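Local coordinates for protein deoxyuridine 5'-triphosphate nucleotidohydrolase (Entamoeba histolytica, PDB 3LQW) that probably hydrolyses dUTP to dUMP and diphosphate with magnesium, supplying the thymidylate precursor and keeping uracil out of DNA, at residues Tyr92-Gly97 with Glu119-Arg124; Ile101-Arg106 with Ile137-Ile142; Pro38-Gly41 with Gly47-Leu50; Thr54-Ile57 with Arg63-Val66. One frame throughout, in Å; residues are numbered along the deposited sequence. Where two conformers were deposited one is given.

Contact 1: residues Tyr92-Gly97 with Glu119-Arg124; sequences YGIDVG and EIFNGR. With EDO (1,2-ethanediol), chain B.
F121 offers one ring face to I94 and its edge to Y92, and it is the one residue of 119-124 whose side chain packs on 92-97. These three side chains are the packed part, I94 its buried member and Y92 the exposed one. CD1 of I94 lies over the F121 face, displaced toward the rim, 4.0 Å from the centroid and 21° off the normal, a CH-pi contact. CG of F121 stands anti to its own backbone N (chi1 -180°), which carries the ring away from its strand and across to I94. At the ring edge, Y92 CD2 is 3.8 Å from F121 CE1. The two aromatics form an offset edge-to-face pair, centroids 5.5 Å apart and planes at 65°, the F121 edge directed at the Y92 face. In the beta-rich dUTPase fold this joins strand 94-96, the outermost within this chain of a four-stranded antiparallel sheet, to strand 121-123, which pairs with 56-58; F56 and I58 also touch the F121 side chain. G93, with positive phi, ends helix 86-92 and turns the chain into strand 94-96. Toward the solvent the packing gives way to water: one molecule donates to Y92 O at 2.8 Å and, only weakly, to E119 O at 3.5 Å. Farther out, O1 of a 1,2-ethanediol, probably from the crystallisation liquor, donates to E119 OE1 over 2.6 Å; the diol is also hydrogen-bonded to N118 N.

Contact 2: residues Ile101-Arg106 with Ile137-Ile142; sequences IDEDYR and ISYCRI
E103 reaches Y139 through a single short hydrogen bond, Y139 OH to E103 OE1 at 2.6 Å. Followed outward, the glutamate begins with CB, 3.6 Å from Y139 OH, so the phenol oxygen sits beside the root of the chain as well as at its end. CG is anti to the backbone N (chi1 165°) and only brushes the hydroxyl; the chain runs on extended, with E103 CD 3.6 Å from Y139 OH. OE1 accepts the hydrogen bond from the hydroxyl on its anti side, 28° out of the carboxylate plane, and lies at the edge of the tyrosine ring, 3.3 Å from Y139 CE2. Carboxylate and ring planes are 43° apart. OE1 also accepts from Q77 N, and OE2 is bonded to H76 ND1, so both oxygens are engaged. E103 belongs to a type I beta turn from D102 to Y105, in the loop between strands 100-101 and 108-115, whereas Y139 lies where the chain leaves strand 128-136 for the C-terminal arm, whose residues R141 and I142 extend a sheet of the third subunit, the strand exchange of trimeric dUTPases. A water near the plane of the Y139 ring donates to Y139 OH and accepts from E103 N, both at 2.8 Å, adding a second link. Just after the turn, R106 grips E103 O end-on with NH1 and NH2, the NH1 bond being the shorter at 2.9 Å.

Contact 3: residues Pro38-Gly41 with Gly47-Leu50; sequences PTRG and GIDL
With CG1 of I48 anti to its carbonyl carbon (chi1 -58°) and the R40 chain bent at chi3 (-86°), the isoleucine and the guanidinium are brought together: I48 CG1 lies over the centre of one guanidinium face, 3.8 Å from R40 CZ. The other branch, I48 CG2, is anti to the backbone N and presses on P38 CB at 3.4 Å, closer than usual for two carbons. P38 CG in turn touches L50 CD2 at 3.7 Å. These segments are the two strands of a beta hairpin at the edge of a five-stranded antiparallel sheet, with T39 and D49 as a hydrogen-bonded pair. Its two bonds differ: D49 N to T39 O is short, 2.7 Å, while T39 N to D49 O is 3.3 Å. On the face carrying T39 and D49 the side chains are bridged by water: one molecule donates to D49 OD2 and bonds T39 OG1, itself bonded to Y51 OH. Another links the backbones at G41 N and G47 O, with a weak bond to D49 OD2. The R40 guanidinium, lying flat on I48, gives NH1 to A45 O and NH2 to C140 O of the second subunit.

Contact 4: residues Thr54-Ile57 with Arg63-Val66; sequences TNFI and RFLV
Strand 56-58, paired with 121-123 in a small two-stranded antiparallel sheet, packs here on strand 63-73 of the four-stranded sheet, joining two layers of the dUTPase fold through F56, F64 and V66. V66 CG2 sits over the centre of one face of the F56 ring, 3.8 Å from the centroid and 11° off the normal, a nearly upright CH-pi contact. Its other methyl, V66 CG1, lies 3.8 Å from F56 CE1. The F56 ring is set against V66 because CG stands between its backbone N and carbonyl carbon (chi1 62°). The course of the backbone, for its part, puts CB over the F64 ring toward the rim, F56 CB being 3.4 Å from F64 CE1. The rings themselves are almost parallel, planes at 10°, but slid so far apart that they barely overlap, with centroids 5.4 Å from each other. L113 and F121 also touch the F56 side chain. I57 O approaches the F64 ring obliquely, 4.0 Å from F64 CD2. Methyl and methylene groups on aromatic faces thus do the work of ring stacking, and the contact probably rests on dispersion and close fit.

How the contacts relate
Contacts 1 and 4 adjoin, centres about 9 Å apart, and both use the sheet of strands 56-58 and 121-123: a probable hydrogen bond from G123 N to F56 O joins them. Both are apolar and aromatic; contact 1 is largely buried but carries water at one end, and contact 4 is partly buried. Contact 3 differs in being a strand pair, with backbone bonds, a face where a guanidinium lies on I48, and a watered face. Contact 2 is polar and at the surface; its centre and that of contact 1 lie about 29 Å apart, on opposite sides of the chain's centre. Subunit assembly ties contacts 2 and 3: the 137-142 arm of one chain meets R40 and I48 of another.

Contact 1: residues Tyr92-Gly97 with Glu119-Arg124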
loop_
_atom_site.group_PDB
_atom_site.type_symbol
_atom_site.label_atom_id
_atom_site.label_comp_id
_atom_site.label_asym_id
_atom_site.label_seq_id
_atom_site.Cartn_x
_atom_site.Cartn_y
_atom_site.Cartn_z
ATOM N N TYR A 92 -4.754 -3.898 17.834
ATOM C CA TYR A 92 -6.044 -4.461 17.558
ATOM C C TYR A 92 -6.136 -5.320 16.302
ATOM O O TYR A 92 -7.203 -5.840 16.007
ATOM C CB TYR A 92 -7.122 -3.369 17.522
ATOM C CG TYR A 92 -7.156 -2.479 18.744
ATOM C CD1 TYR A 92 -7.570 -2.951 19.945
ATOM C CD2 TYR A 92 -6.797 -1.145 18.658
ATOM C CE1 TYR A 92 -7.618 -2.119 21.056
ATOM C CE2 TYR A 92 -6.803 -0.307 19.756
ATOM C CZ TYR A 92 -7.199 -0.816 20.971
ATOM O OH TYR A 92 -7.249 -0.004 22.085
ATOM N N GLY A 93 -5.063 -5.423 15.541
ATOM C CA GLY A 93 -5.085 -6.221 14.310
ATOM C C GLY A 93 -5.886 -5.627 13.183
ATOM O O GLY A 93 -6.323 -6.358 12.303
ATOM N N ILE A 94 -6.055 -4.303 13.189
ATOM C CA ILE A 94 -6.754 -3.617 12.108
ATOM C C ILE A 94 -5.853 -3.371 10.907
ATOM O O ILE A 94 -4.722 -2.912 11.068
ATOM C CB ILE A 94 -7.360 -2.280 12.590
ATOM C CG1 ILE A 94 -8.305 -2.513 13.750
ATOM C CG2 ILE A 94 -7.970 -1.487 11.446
ATOM C CD1 ILE A 94 -9.529 -3.340 13.439
ATOM N N ASP A 95 -6.349 -3.684 9.721
ATOM C CA ASP A 95 -5.688 -3.311 8.498
ATOM C C ASP A 95 -6.696 -2.545 7.667
ATOM O O ASP A 95 -7.908 -2.622 7.899
ATOM C CB ASP A 95 -5.172 -4.554 7.785
ATOM C CG ASP A 95 -4.170 -4.259 6.701
ATOM O OD1 ASP A 95 -3.554 -3.157 6.668
ATOM O OD2 ASP A 95 -3.921 -5.184 5.887
ATOM N N VAL A 96 -6.196 -1.815 6.683
ATOM C CA VAL A 96 -7.016 -0.999 5.810
ATOM C C VAL A 96 -6.759 -1.361 4.421
ATOM O O VAL A 96 -5.558 -1.409 4.051
ATOM C CB VAL A 96 -6.729 0.546 6.022
ATOM C CG1 VAL A 96 -7.552 1.381 5.060
ATOM C CG2 VAL A 96 -6.965 0.898 7.513
ATOM N N GLY A 97 -7.737 -1.521 3.556
ATOM C CA GLY A 97 -7.288 -1.645 2.128
ATOM C C GLY A 97 -6.471 -0.471 1.565
ATOM O O GLY A 97 -6.937 0.668 1.762
ATOM N N GLU A 119 -11.012 -10.513 18.458
ATOM C CA GLU A 119 -11.830 -9.651 19.308
ATOM C C GLU A 119 -12.652 -8.665 18.522
ATOM O O GLU A 119 -12.197 -8.143 17.511
ATOM C CB GLU A 119 -10.969 -8.881 20.286
ATOM C CG GLU A 119 -10.389 -9.749 21.379
ATOM C CD GLU A 119 -9.373 -10.720 20.872
ATOM O OE1 GLU A 119 -8.363 -10.276 20.315
ATOM O OE2 GLU A 119 -9.556 -11.952 21.053
ATOM N N ILE A 120 -13.835 -8.340 19.012
ATOM C CA ILE A 120 -14.642 -7.247 18.464
ATOM C C ILE A 120 -13.851 -5.945 18.569
ATOM O O ILE A 120 -13.231 -5.677 19.606
ATOM C CB ILE A 120 -15.984 -7.108 19.220
ATOM C CG1 ILE A 120 -16.844 -8.338 19.024
ATOM C CG2 ILE A 120 -16.717 -5.833 18.849
ATOM C CD1 ILE A 120 -17.998 -8.456 20.034
ATOM N N PHE A 121 -13.868 -5.143 17.506
ATOM C CA PHE A 121 -13.281 -3.823 17.508
ATOM C C PHE A 121 -14.396 -2.781 17.607
ATOM O O PHE A 121 -15.294 -2.755 16.775
ATOM C CB PHE A 121 -12.482 -3.580 16.215
ATOM C CG PHE A 121 -11.840 -2.211 16.180
ATOM C CD1 PHE A 121 -10.695 -1.960 16.933
ATOM C CD2 PHE A 121 -12.395 -1.191 15.453
ATOM C CE1 PHE A 121 -10.092 -0.722 16.914
ATOM C CE2 PHE A 121 -11.811 0.065 15.454
ATOM C CZ PHE A 121 -10.641 0.281 16.177
ATOM N N ASN A 122 -14.289 -1.915 18.608
ATOM C CA ASN A 122 -15.261 -0.830 18.812
ATOM C C ASN A 122 -14.658 0.495 18.381
ATOM O O ASN A 122 -13.678 1.004 18.963
ATOM C CB ASN A 122 -15.662 -0.778 20.280
ATOM C CG ASN A 122 -16.408 -2.030 20.752
ATOM O OD1 ASN A 122 -15.932 -2.727 21.644
ATOM N ND2 ASN A 122 -17.545 -2.325 20.162
ATOM N N GLY A 123 -15.217 1.043 17.323
ATOM C CA GLY A 123 -14.827 2.351 16.826
ATOM C C GLY A 123 -15.809 3.417 17.250
ATOM O O GLY A 123 -17.026 3.182 17.274
ATOM N N ARG A 124 -15.267 4.590 17.547
ATOM C CA ARG A 124 -16.108 5.709 18.005
ATOM C C ARG A 124 -16.047 6.877 17.046
ATOM O O ARG A 124 -15.011 7.152 16.439
ATOM C CB ARG A 124 -15.663 6.208 19.381
HETATM C C1 EDO B . -5.550 -12.148 19.031
HETATM O O1 EDO B . -6.954 -12.009 18.966
HETATM C C2 EDO B . -5.144 -13.075 17.895
HETATM O O2 EDO B . -5.605 -12.556 16.642
HETATM O O HOH W 1 -9.489 -6.008 17.666
#

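Contact 2: residues Ile101-Arg106 with Ile137-Ile142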
loop_
_atom_site.group_PDB
_atom_site.type_symbol
_atom_site.label_atom_id
_atom_site.label_comp_id
_atom_site.label_asym_id
_atom_site.label_seq_id
_atom_site.Cartn_x
_atom_site.Cartn_y
_atom_site.Cartn_z
ATOM N N ILE A 101 -7.702 7.063 -3.878
ATOM C CA ILE A 101 -8.581 8.210 -4.051
ATOM C C ILE A 101 -7.999 8.999 -5.214
ATOM O O ILE A 101 -6.938 9.640 -5.099
ATOM C CB ILE A 101 -8.692 9.082 -2.768
ATOM C CG1 ILE A 101 -9.151 8.242 -1.561
ATOM C CG2 ILE A 101 -9.645 10.274 -3.013
ATOM C CD1 ILE A 101 -10.522 7.520 -1.741
ATOM N N ASP A 102 -8.691 8.950 -6.349
ATOM C CA ASP A 102 -8.255 9.607 -7.535
ATOM C C ASP A 102 -8.404 11.130 -7.421
ATOM O O ASP A 102 -9.296 11.626 -6.740
ATOM C CB ASP A 102 -9.099 9.036 -8.701
ATOM C CG ASP A 102 -9.020 7.467 -8.821
ATOM O OD1 ASP A 102 -7.909 6.933 -8.909
ATOM O OD2 ASP A 102 -10.070 6.768 -8.823
ATOM N N GLU A 103 -7.565 11.860 -8.133
ATOM C CA GLU A 103 -7.630 13.308 -8.211
ATOM C C GLU A 103 -8.996 13.850 -8.733
ATOM O O GLU A 103 -9.375 14.990 -8.428
ATOM C CB GLU A 103 -6.431 13.747 -9.061
ATOM C CG GLU A 103 -6.432 15.066 -9.573
ATOM C CD GLU A 103 -5.384 15.335 -10.656
ATOM O OE1 GLU A 103 -4.381 14.596 -10.948
ATOM O OE2 GLU A 103 -5.553 16.416 -11.179
ATOM N N ASP A 104 -9.709 13.018 -9.505
ATOM C CA ASP A 104 -11.025 13.359 -10.052
ATOM C C ASP A 104 -12.190 12.864 -9.200
ATOM O O ASP A 104 -13.343 13.126 -9.524
ATOM C CB ASP A 104 -11.168 12.940 -11.560
ATOM C CG ASP A 104 -10.811 11.442 -11.874
ATOM O OD1 ASP A 104 -10.619 10.622 -10.965
ATOM O OD2 ASP A 104 -10.726 11.088 -13.096
ATOM N N TYR A 105 -11.921 12.178 -8.089
ATOM C CA TYR A 105 -12.988 11.617 -7.281
ATOM C C TYR A 105 -13.593 12.661 -6.354
ATOM O O TYR A 105 -12.866 13.353 -5.635
ATOM C CB TYR A 105 -12.462 10.433 -6.477
ATOM C CG TYR A 105 -13.528 9.750 -5.621
ATOM C CD1 TYR A 105 -14.608 9.064 -6.198
ATOM C CD2 TYR A 105 -13.470 9.823 -4.241
ATOM C CE1 TYR A 105 -15.581 8.468 -5.364
ATOM C CE2 TYR A 105 -14.393 9.225 -3.432
ATOM C CZ TYR A 105 -15.450 8.578 -3.980
ATOM O OH TYR A 105 -16.365 8.008 -3.110
ATOM N N ARG A 106 -14.927 12.744 -6.356
ATOM C CA ARG A 106 -15.641 13.756 -5.575
ATOM C C ARG A 106 -16.667 13.162 -4.614
ATOM O O ARG A 106 -17.428 13.886 -3.983
ATOM C CB ARG A 106 -16.326 14.776 -6.505
ATOM C CG ARG A 106 -15.350 15.567 -7.374
ATOM C CD ARG A 106 -14.534 16.585 -6.571
ATOM N NE ARG A 106 -13.559 17.208 -7.452
ATOM C CZ ARG A 106 -12.334 16.765 -7.716
ATOM N NH1 ARG A 106 -11.830 15.719 -7.070
ATOM N NH2 ARG A 106 -11.579 17.386 -8.623
ATOM N N ILE A 137 2.439 10.534 -8.637
ATOM C CA ILE A 137 2.269 9.473 -9.607
ATOM C C ILE A 137 2.460 9.978 -11.040
ATOM O O ILE A 137 2.468 11.187 -11.297
ATOM C CB ILE A 137 0.898 8.759 -9.483
ATOM C CG1 ILE A 137 -0.266 9.745 -9.574
ATOM C CG2 ILE A 137 0.836 7.965 -8.179
ATOM C CD1 ILE A 137 -1.611 9.076 -9.871
ATOM N N SER A 138 2.613 9.017 -11.938
ATOM C CA SER A 138 2.657 9.258 -13.370
ATOM C C SER A 138 1.358 8.896 -14.023
ATOM O O SER A 138 0.798 7.822 -13.774
ATOM C CB SER A 138 3.747 8.383 -13.976
ATOM O OG SER A 138 3.755 8.453 -15.406
ATOM N N TYR A 139 0.865 9.791 -14.886
ATOM C CA TYR A 139 -0.281 9.487 -15.765
ATOM C C TYR A 139 0.199 9.005 -17.140
ATOM O O TYR A 139 -0.450 9.255 -18.160
ATOM C CB TYR A 139 -1.215 10.677 -15.930
ATOM C CG TYR A 139 -1.948 11.030 -14.674
ATOM C CD1 TYR A 139 -2.736 10.100 -14.006
ATOM C CD2 TYR A 139 -1.938 12.343 -14.192
ATOM C CE1 TYR A 139 -3.438 10.440 -12.878
ATOM C CE2 TYR A 139 -2.634 12.693 -13.071
ATOM C CZ TYR A 139 -3.379 11.744 -12.413
ATOM O OH TYR A 139 -4.083 12.073 -11.286
ATOM N N CYS A 140 1.290 8.247 -17.174
ATOM C CA CYS A 140 1.858 7.746 -18.412
ATOM C C CYS A 140 0.800 7.085 -19.257
ATOM O O CYS A 140 -0.106 6.397 -18.791
ATOM C CB CYS A 140 2.991 6.754 -18.088
ATOM S SG CYS A 140 2.550 5.428 -16.978
ATOM N N ARG A 141 0.951 7.255 -20.560
ATOM C CA ARG A 141 0.115 6.524 -21.487
ATOM C C ARG A 141 0.575 5.057 -21.495
ATOM O O ARG A 141 1.642 4.730 -20.994
ATOM C CB ARG A 141 0.125 7.129 -22.900
ATOM C CG ARG A 141 1.427 7.143 -23.504
ATOM C CD ARG A 141 1.361 8.091 -24.769
ATOM N NE ARG A 141 2.522 7.900 -25.646
ATOM C CZ ARG A 141 3.678 8.481 -25.435
ATOM N NH1 ARG A 141 3.798 9.304 -24.410
ATOM N NH2 ARG A 141 4.711 8.246 -26.223
ATOM N N ILE A 142 -0.284 4.188 -21.981
ATOM C CA ILE A 142 -0.089 2.756 -22.035
ATOM C C ILE A 142 0.005 2.313 -23.493
ATOM O O ILE A 142 -0.880 2.622 -24.306
ATOM C CB ILE A 142 -1.274 2.040 -21.342
ATOM C CG1 ILE A 142 -1.441 2.533 -19.901
ATOM C CG2 ILE A 142 -1.094 0.555 -21.385
ATOM C CD1 ILE A 142 -2.770 2.223 -19.344
HETATM O O HOH W 2 -5.220 10.689 -9.150
#

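Contact 3: residues Pro38-Gly41 with Gly47-Leu50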
loop_
_atom_site.group_PDB
_atom_site.type_symbol
_atom_site.label_atom_id
_atom_site.label_comp_id
_atom_site.label_asym_id
_atom_site.label_seq_id
_atom_site.Cartn_x
_atom_site.Cartn_y
_atom_site.Cartn_z
ATOM N N PRO A 38 -9.617 16.322 7.890
ATOM C CA PRO A 38 -8.368 15.593 8.088
ATOM C C PRO A 38 -7.210 16.499 8.434
ATOM O O PRO A 38 -7.129 17.636 7.919
ATOM C CB PRO A 38 -8.173 14.867 6.755
ATOM C CG PRO A 38 -9.583 14.597 6.320
ATOM C CD PRO A 38 -10.325 15.872 6.679
ATOM N N THR A 39 -6.318 15.997 9.267
ATOM C CA THR A 39 -5.223 16.793 9.824
ATOM C C THR A 39 -3.860 16.167 9.603
ATOM O O THR A 39 -3.692 14.955 9.715
ATOM C CB THR A 39 -5.391 16.963 11.371
ATOM O OG1 THR A 39 -5.541 15.669 11.982
ATOM C CG2 THR A 39 -6.607 17.783 11.690
ATOM N N ARG A 40 -2.847 16.984 9.343
ATOM C CA ARG A 40 -1.488 16.489 9.295
ATOM C C ARG A 40 -0.888 16.561 10.725
ATOM O O ARG A 40 -0.953 17.615 11.344
ATOM C CB ARG A 40 -0.701 17.291 8.257
ATOM C CG ARG A 40 0.345 16.487 7.536
ATOM C CD ARG A 40 1.120 17.321 6.561
ATOM N NE ARG A 40 0.524 17.471 5.224
ATOM C CZ ARG A 40 0.532 16.526 4.277
ATOM N NH1 ARG A 40 1.061 15.338 4.532
ATOM N NH2 ARG A 40 0.036 16.780 3.077
ATOM N N GLY A 41 -0.356 15.443 11.228
ATOM C CA GLY A 41 -0.036 15.261 12.654
ATOM C C GLY A 41 1.306 15.779 13.145
ATOM O O GLY A 41 1.468 16.098 14.337
ATOM N N GLY A 47 1.384 11.299 6.330
ATOM C CA GLY A 47 -0.028 11.002 6.288
ATOM C C GLY A 47 -0.865 12.030 6.992
ATOM O O GLY A 47 -0.457 12.736 7.900
ATOM N N ILE A 48 -2.053 12.137 6.486
ATOM C CA ILE A 48 -3.072 13.032 7.004
ATOM C C ILE A 48 -4.124 12.146 7.680
ATOM O O ILE A 48 -4.679 11.218 7.080
ATOM C CB ILE A 48 -3.713 13.769 5.815
ATOM C CG1 ILE A 48 -2.670 14.543 4.992
ATOM C CG2 ILE A 48 -4.833 14.644 6.299
ATOM C CD1 ILE A 48 -3.170 15.056 3.655
ATOM N N ASP A 49 -4.401 12.423 8.936
ATOM C CA ASP A 49 -5.294 11.576 9.705
ATOM C C ASP A 49 -6.727 11.720 9.226
ATOM O O ASP A 49 -7.208 12.837 9.035
ATOM C CB ASP A 49 -5.178 11.898 11.204
ATOM C CG ASP A 49 -3.785 11.497 11.766
ATOM O OD1 ASP A 49 -3.338 10.394 11.434
ATOM O OD2 ASP A 49 -3.194 12.282 12.494
ATOM N N LEU A 50 -7.400 10.578 9.027
ATOM C CA LEU A 50 -8.801 10.474 8.670
ATOM C C LEU A 50 -9.595 10.058 9.906
ATOM O O LEU A 50 -9.188 9.153 10.641
ATOM C CB LEU A 50 -9.030 9.434 7.571
ATOM C CG LEU A 50 -8.376 9.737 6.229
ATOM C CD1 LEU A 50 -8.510 8.528 5.301
ATOM C CD2 LEU A 50 -8.909 10.997 5.603
HETATM O O HOH W 3 -3.366 14.720 12.980
HETATM O O HOH W 4 -0.780 12.775 10.500
#

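Contact 4: residues Thr54-Ile57 with Arg63-Val66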
loop_
_atom_site.group_PDB
_atom_site.type_symbol
_atom_site.label_atom_id
_atom_site.label_comp_id
_atom_site.label_asym_id
_atom_site.label_seq_id
_atom_site.Cartn_x
_atom_site.Cartn_y
_atom_site.Cartn_z
ATOM N N THR A 54 -18.786 8.151 12.505
ATOM C CA THR A 54 -19.787 7.312 13.178
ATOM C C THR A 54 -19.134 6.361 14.193
ATOM O O THR A 54 -17.950 6.049 14.137
ATOM C CB THR A 54 -20.596 6.465 12.176
ATOM O OG1 THR A 54 -19.800 5.368 11.702
ATOM C CG2 THR A 54 -21.132 7.261 10.986
ATOM N N ASN A 55 -19.924 5.912 15.144
ATOM C CA ASN A 55 -19.597 4.750 15.937
ATOM C C ASN A 55 -19.776 3.513 15.054
ATOM O O ASN A 55 -20.616 3.486 14.169
ATOM C CB ASN A 55 -20.540 4.623 17.145
ATOM C CG ASN A 55 -20.447 5.791 18.076
ATOM O OD1 ASN A 55 -19.395 6.329 18.328
ATOM N ND2 ASN A 55 -21.580 6.124 18.689
ATOM N N PHE A 56 -18.982 2.476 15.294
ATOM C CA PHE A 56 -19.094 1.249 14.513
ATOM C C PHE A 56 -18.478 0.109 15.300
ATOM O O PHE A 56 -17.699 0.327 16.217
ATOM C CB PHE A 56 -18.443 1.380 13.116
ATOM C CG PHE A 56 -16.977 1.663 13.144
ATOM C CD1 PHE A 56 -16.502 2.964 13.224
ATOM C CD2 PHE A 56 -16.054 0.620 13.082
ATOM C CE1 PHE A 56 -15.166 3.238 13.270
ATOM C CE2 PHE A 56 -14.731 0.880 13.143
ATOM C CZ PHE A 56 -14.265 2.166 13.200
ATOM N N ILE A 57 -18.877 -1.099 14.917
ATOM C CA ILE A 57 -18.362 -2.322 15.521
ATOM C C ILE A 57 -17.925 -3.252 14.398
ATOM O O ILE A 57 -18.622 -3.420 13.404
ATOM C CB ILE A 57 -19.445 -3.014 16.424
ATOM C CG1 ILE A 57 -19.846 -2.066 17.555
ATOM C CG2 ILE A 57 -18.956 -4.289 17.017
ATOM C CD1 ILE A 57 -21.083 -2.516 18.407
ATOM N N ARG A 63 -15.072 -7.182 8.408
ATOM C CA ARG A 63 -14.647 -5.898 7.870
ATOM C C ARG A 63 -15.797 -4.913 7.996
ATOM O O ARG A 63 -16.961 -5.329 8.144
ATOM C CB ARG A 63 -14.239 -6.011 6.391
ATOM C CG ARG A 63 -15.358 -6.277 5.430
ATOM C CD ARG A 63 -14.844 -6.707 4.072
ATOM N NE ARG A 63 -15.935 -6.844 3.092
ATOM C CZ ARG A 63 -16.748 -7.872 2.998
ATOM N NH1 ARG A 63 -16.578 -8.935 3.743
ATOM N NH2 ARG A 63 -17.738 -7.842 2.105
ATOM N N PHE A 64 -15.516 -3.625 7.854
ATOM C CA PHE A 64 -16.539 -2.596 7.950
ATOM C C PHE A 64 -16.097 -1.386 7.133
ATOM O O PHE A 64 -14.941 -0.993 7.182
ATOM C CB PHE A 64 -16.761 -2.176 9.413
ATOM C CG PHE A 64 -17.963 -1.277 9.614
ATOM C CD1 PHE A 64 -17.853 0.107 9.601
ATOM C CD2 PHE A 64 -19.206 -1.812 9.808
ATOM C CE1 PHE A 64 -18.980 0.936 9.747
ATOM C CE2 PHE A 64 -20.315 -0.968 9.994
ATOM C CZ PHE A 64 -20.169 0.378 9.940
ATOM N N LEU A 65 -17.037 -0.814 6.386
ATOM C CA LEU A 65 -16.793 0.385 5.591
ATOM C C LEU A 65 -17.124 1.628 6.428
ATOM O O LEU A 65 -18.290 1.891 6.736
ATOM C CB LEU A 65 -17.691 0.355 4.350
ATOM C CG LEU A 65 -17.461 1.527 3.385
ATOM C CD1 LEU A 65 -16.100 1.464 2.727
ATOM C CD2 LEU A 65 -18.572 1.648 2.328
ATOM N N VAL A 66 -16.095 2.337 6.828
ATOM C CA VAL A 66 -16.211 3.494 7.735
ATOM C C VAL A 66 -16.307 4.816 6.945
ATOM O O VAL A 66 -15.480 5.105 6.102
ATOM C CB VAL A 66 -15.030 3.579 8.735
ATOM C CG1 VAL A 66 -15.303 4.722 9.787
ATOM C CG2 VAL A 66 -14.813 2.241 9.452
#